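PDB 3RRK: V-type ATPase 116 kDa subunit from Meiothermus ruber, which forms the cytoplasmic N-terminal domain of subunit I, the subunit a homologue of a V-type ATPase, a rotary complex that probably couples ATPase activity to proton transport. Local coordinates for residues 28-33 / 287-292; 36-41 / 299-304. All blocks are in the same frame, centred on the assembly; numbering follows the deposited sequence.

Contact 1. Residues 28-33 / 287-292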
# COMPACT_ATOMS: atom_id res chain seq x y z
N GLU A 28 -17.27 -21.46 -33.38
CA GLU A 28 -18.33 -20.82 -32.62
C GLU A 28 -18.21 -19.30 -32.77
O GLU A 28 -19.20 -18.57 -32.71
CB GLU A 28 -18.24 -21.20 -31.14
CG GLU A 28 -18.28 -22.71 -30.88
CD GLU A 28 -17.03 -23.45 -31.34
OE1 GLU A 28 -15.94 -22.84 -31.34
OE2 GLU A 28 -17.15 -24.64 -31.71
N LEU A 29 -16.97 -18.85 -32.97
CA LEU A 29 -16.68 -17.45 -33.23
C LEU A 29 -17.25 -17.06 -34.58
O LEU A 29 -18.10 -16.17 -34.67
CB LEU A 29 -15.17 -17.24 -33.21
CG LEU A 29 -14.63 -15.81 -33.24
CD1 LEU A 29 -15.46 -14.93 -32.32
CD2 LEU A 29 -13.14 -15.79 -32.86
N LEU A 30 -16.76 -17.74 -35.62
CA LEU A 30 -17.30 -17.59 -36.98
C LEU A 30 -18.83 -17.58 -37.00
O LEU A 30 -19.45 -16.69 -37.58
CB LEU A 30 -16.78 -18.71 -37.90
CG LEU A 30 -17.38 -18.70 -39.31
CD1 LEU A 30 -16.95 -17.46 -40.03
CD2 LEU A 30 -16.97 -19.93 -40.13
N ALA A 31 -19.43 -18.58 -36.37
CA ALA A 31 -20.88 -18.71 -36.32
C ALA A 31 -21.54 -17.47 -35.74
O ALA A 31 -22.45 -16.89 -36.34
CB ALA A 31 -21.27 -19.93 -35.50
N GLU A 32 -21.04 -17.05 -34.58
CA GLU A 32 -21.63 -15.95 -33.84
C GLU A 32 -21.52 -14.62 -34.60
O GLU A 32 -22.43 -13.80 -34.58
CB GLU A 32 -20.99 -15.85 -32.46
CG GLU A 32 -21.81 -15.07 -31.44
CD GLU A 32 -23.17 -15.71 -31.13
OE1 GLU A 32 -23.49 -16.76 -31.72
OE2 GLU A 32 -23.90 -15.14 -30.30
N LEU A 33 -20.39 -14.43 -35.28
CA LEU A 33 -20.24 -13.29 -36.17
C LEU A 33 -21.28 -13.31 -37.31
O LEU A 33 -21.96 -12.32 -37.56
CB LEU A 33 -18.83 -13.26 -36.74
CG LEU A 33 -17.74 -13.21 -35.68
CD1 LEU A 33 -16.36 -13.06 -36.32
CD2 LEU A 33 -17.98 -12.09 -34.66
N ALA A 287 -6.75 -18.18 -33.47
CA ALA A 287 -7.85 -17.94 -34.40
C ALA A 287 -8.15 -16.44 -34.51
O ALA A 287 -8.28 -15.75 -33.50
CB ALA A 287 -9.10 -18.70 -33.95
N ALA A 288 -8.25 -15.96 -35.75
CA ALA A 288 -8.54 -14.56 -36.03
C ALA A 288 -9.36 -14.36 -37.30
O ALA A 288 -9.04 -14.91 -38.36
CB ALA A 288 -7.25 -13.77 -36.13
N LEU A 289 -10.42 -13.57 -37.21
CA LEU A 289 -11.31 -13.30 -38.34
C LEU A 289 -11.39 -11.80 -38.69
O LEU A 289 -11.06 -10.93 -37.87
CB LEU A 289 -12.72 -13.84 -38.07
CG LEU A 289 -12.97 -15.34 -38.12
CD1 LEU A 289 -12.02 -16.11 -37.22
CD2 LEU A 289 -14.41 -15.62 -37.72
N MET A 290 -11.85 -11.53 -39.91
CA MET A 290 -11.98 -10.18 -40.42
C MET A 290 -13.38 -10.10 -41.00
O MET A 290 -13.92 -11.09 -41.48
CB MET A 290 -10.96 -9.97 -41.54
CG MET A 290 -10.75 -8.53 -41.95
SD MET A 290 -10.38 -8.38 -43.70
CE MET A 290 -12.00 -8.68 -44.42
N GLY A 291 -13.99 -8.92 -40.98
CA GLY A 291 -15.34 -8.81 -41.48
C GLY A 291 -15.78 -7.37 -41.60
O GLY A 291 -15.09 -6.47 -41.13
N TRP A 292 -16.93 -7.15 -42.24
CA TRP A 292 -17.48 -5.81 -42.41
C TRP A 292 -18.85 -5.71 -41.78
O TRP A 292 -19.71 -6.58 -41.96
CB TRP A 292 -17.50 -5.42 -43.88
CG TRP A 292 -16.12 -5.31 -44.45
CD1 TRP A 292 -15.36 -6.32 -44.97
CD2 TRP A 292 -15.33 -4.12 -44.53
NE1 TRP A 292 -14.14 -5.83 -45.37
CE2 TRP A 292 -14.10 -4.48 -45.12
CE3 TRP A 292 -15.54 -2.79 -44.17
CZ2 TRP A 292 -13.08 -3.56 -45.35
CZ3 TRP A 292 -14.53 -1.87 -44.41
CH2 TRP A 292 -13.32 -2.25 -44.99

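Contact 2. Residues 36-41 / 299-304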
# COMPACT_ATOMS: atom_id res chain seq x y z
N ALA A 36 -24.74 -12.52 -36.14
CA ALA A 36 -24.88 -11.18 -35.60
C ALA A 36 -25.05 -10.20 -36.75
O ALA A 36 -25.61 -9.12 -36.59
CB ALA A 36 -23.68 -10.81 -34.76
N GLY A 37 -24.58 -10.60 -37.93
CA GLY A 37 -24.78 -9.83 -39.14
C GLY A 37 -23.49 -9.34 -39.76
O GLY A 37 -23.49 -8.39 -40.55
N VAL A 38 -22.37 -9.97 -39.41
CA VAL A 38 -21.10 -9.63 -40.03
C VAL A 38 -21.07 -10.18 -41.45
O VAL A 38 -21.66 -11.23 -41.72
CB VAL A 38 -19.90 -10.18 -39.20
CG1 VAL A 38 -18.58 -9.80 -39.83
CG2 VAL A 38 -19.97 -9.66 -37.76
N VAL A 39 -20.42 -9.47 -42.37
CA VAL A 39 -20.37 -9.93 -43.76
C VAL A 39 -18.95 -9.90 -44.33
O VAL A 39 -18.06 -9.23 -43.80
CB VAL A 39 -21.30 -9.12 -44.69
CG1 VAL A 39 -22.73 -9.16 -44.19
CG2 VAL A 39 -20.80 -7.68 -44.82
N HIS A 40 -18.76 -10.63 -45.42
CA HIS A 40 -17.44 -10.81 -46.02
C HIS A 40 -16.44 -11.29 -44.99
O HIS A 40 -15.33 -10.78 -44.89
CB HIS A 40 -16.97 -9.53 -46.70
CG HIS A 40 -17.77 -9.19 -47.91
ND1 HIS A 40 -18.92 -8.42 -47.86
CD2 HIS A 40 -17.64 -9.56 -49.21
CE1 HIS A 40 -19.43 -8.30 -49.07
NE2 HIS A 40 -18.67 -8.99 -49.91
N ILE A 41 -16.88 -12.29 -44.23
CA ILE A 41 -16.10 -12.84 -43.15
C ILE A 41 -14.95 -13.65 -43.70
O ILE A 41 -15.18 -14.65 -44.38
CB ILE A 41 -16.94 -13.78 -42.28
CG1 ILE A 41 -18.07 -13.02 -41.60
CG2 ILE A 41 -16.07 -14.46 -41.25
CD1 ILE A 41 -18.87 -13.87 -40.65
N GLY A 299 -24.91 -3.37 -33.41
CA GLY A 299 -25.43 -3.63 -32.08
C GLY A 299 -25.20 -5.06 -31.63
O GLY A 299 -24.55 -5.30 -30.60
N LYS A 300 -25.72 -6.01 -32.40
CA LYS A 300 -25.69 -7.42 -32.02
C LYS A 300 -24.27 -8.02 -31.91
O LYS A 300 -24.09 -9.09 -31.34
CB LYS A 300 -26.55 -8.24 -32.99
CG LYS A 300 -27.96 -7.70 -33.16
CD LYS A 300 -28.80 -8.63 -34.04
CE LYS A 300 -30.25 -8.17 -34.13
NZ LYS A 300 -30.39 -6.85 -34.80
N VAL A 301 -23.27 -7.32 -32.44
CA VAL A 301 -21.91 -7.86 -32.48
C VAL A 301 -21.15 -7.79 -31.14
O VAL A 301 -20.48 -8.75 -30.75
CB VAL A 301 -21.06 -7.24 -33.62
CG1 VAL A 301 -21.78 -7.39 -34.96
CG2 VAL A 301 -20.77 -5.78 -33.33
N GLU A 302 -21.25 -6.67 -30.43
CA GLU A 302 -20.56 -6.56 -29.15
C GLU A 302 -21.32 -7.28 -28.04
O GLU A 302 -20.79 -7.52 -26.96
CB GLU A 302 -20.33 -5.09 -28.75
CG GLU A 302 -21.59 -4.25 -28.71
CD GLU A 302 -21.98 -3.73 -30.07
OE1 GLU A 302 -21.14 -3.82 -31.00
OE2 GLU A 302 -23.11 -3.22 -30.22
N GLU A 303 -22.57 -7.63 -28.32
CA GLU A 303 -23.40 -8.37 -27.37
C GLU A 303 -22.94 -9.82 -27.24
O GLU A 303 -22.94 -10.39 -26.15
CB GLU A 303 -24.87 -8.33 -27.79
CG GLU A 303 -25.79 -9.01 -26.79
CD GLU A 303 -27.10 -9.45 -27.42
OE1 GLU A 303 -27.15 -9.58 -28.66
OE2 GLU A 303 -28.08 -9.65 -26.67
N ALA A 304 -22.56 -10.43 -28.36
CA ALA A 304 -22.00 -11.77 -28.34
C ALA A 304 -20.57 -11.70 -27.80
O ALA A 304 -19.68 -12.40 -28.28
CB ALA A 304 -22.01 -12.35 -29.72

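Contact 1. Residues 28-33 / 287-292
Leu289, on strand 287-293, sets one methyl, CD2, against three leucines of helix 26-36, and this carries the contact. The apolar packing is closest at Leu33, whose CD1 lies 3.5 Å from Leu289 CD2 and also reaches Leu289 CB at 4.1 Å. Leu33 extends its CG anti to its own carbonyl carbon (chi1 -57°), which carries the branch out to the strand. Leu30 meets the same methyl partly with its backbone: its CA is 3.6 Å from Leu289 CD2, and its CD1 is 3.9 Å from that atom, the two side chains crossing at about a right angle. Leu29 stands further back, with CG 4.5 Å from Leu289 CD2.

No hydrogen bond joins the two segments. The strand's backbone bonds go instead to its sheet neighbours, Leu289 pairing with Val19 and Met290 with Asp42, while Ile41 packs on Leu33 and Leu289. The helix lies on one face of the four-stranded antiparallel sheet, residues 28-33 running nearly parallel to 287-292, at 19°. With only aliphatic carbons meeting across the two segments, this helix-on-sheet contact of the alpha/beta lobe rests on burial of apolar surface rather than on directional bonds.

Contact 2. Residues 36-41 / 299-304
Ala36 and Val38 pack against Lys300 and Val301 where helix 26-36 ends in a Schellman motif, within the alpha/beta proximal lobe of subunit I. Ala36 comes first and lies nearest the short helix 298-303: its CB is 3.9 Å from Val301 CG1 and equally far from the carbonyl O of Lys300. Its own carbonyl O faces the aliphatic root of the lysine, 3.8 Å from Lys300 CB. Beyond CD the lysine chain departs from Ala36, and with chi4 at 65° NZ ends close to the like-charged amine of Lys296.

Gly37 follows as the residue that leaves the helix. Its positive phi of 117° takes the chain out of helical geometry, a backbone shape that crowds the place of a CB against the carbonyl O of Ala36. Val38, which is buried, comes next, and beyond it the loop runs on toward strand 41-44. Val301 therefore bridges both sides of the glycine turn with a single methyl: the Val38 and Val301 side chains cross at about a right angle, with Val38 CG2 4.0 Å from Val301 CG1.

How the contacts relate
Contacts 1 and 2 lie side by side in the proximal lobe, their centres 8 Å apart and each about 43 Å from the centre of this elongated chain. Helix 26-36 and the loop after it supply one half of each, while strand 287-293 and the following helix 298-303 supply the other, so two consecutive N-terminal elements meet two consecutive elements from beyond the long helices. Direct links join them: Trp292 N lies 2.8 Å from Val39 O and Val38 N 3.0 Å from Leu33 O, both probable hydrogen bonds. Leu30 CD1 also packs against Ile41 CG2 at 3.3 Å. Together the two contacts join parts of the sequence more than 250 residues apart into one lobe.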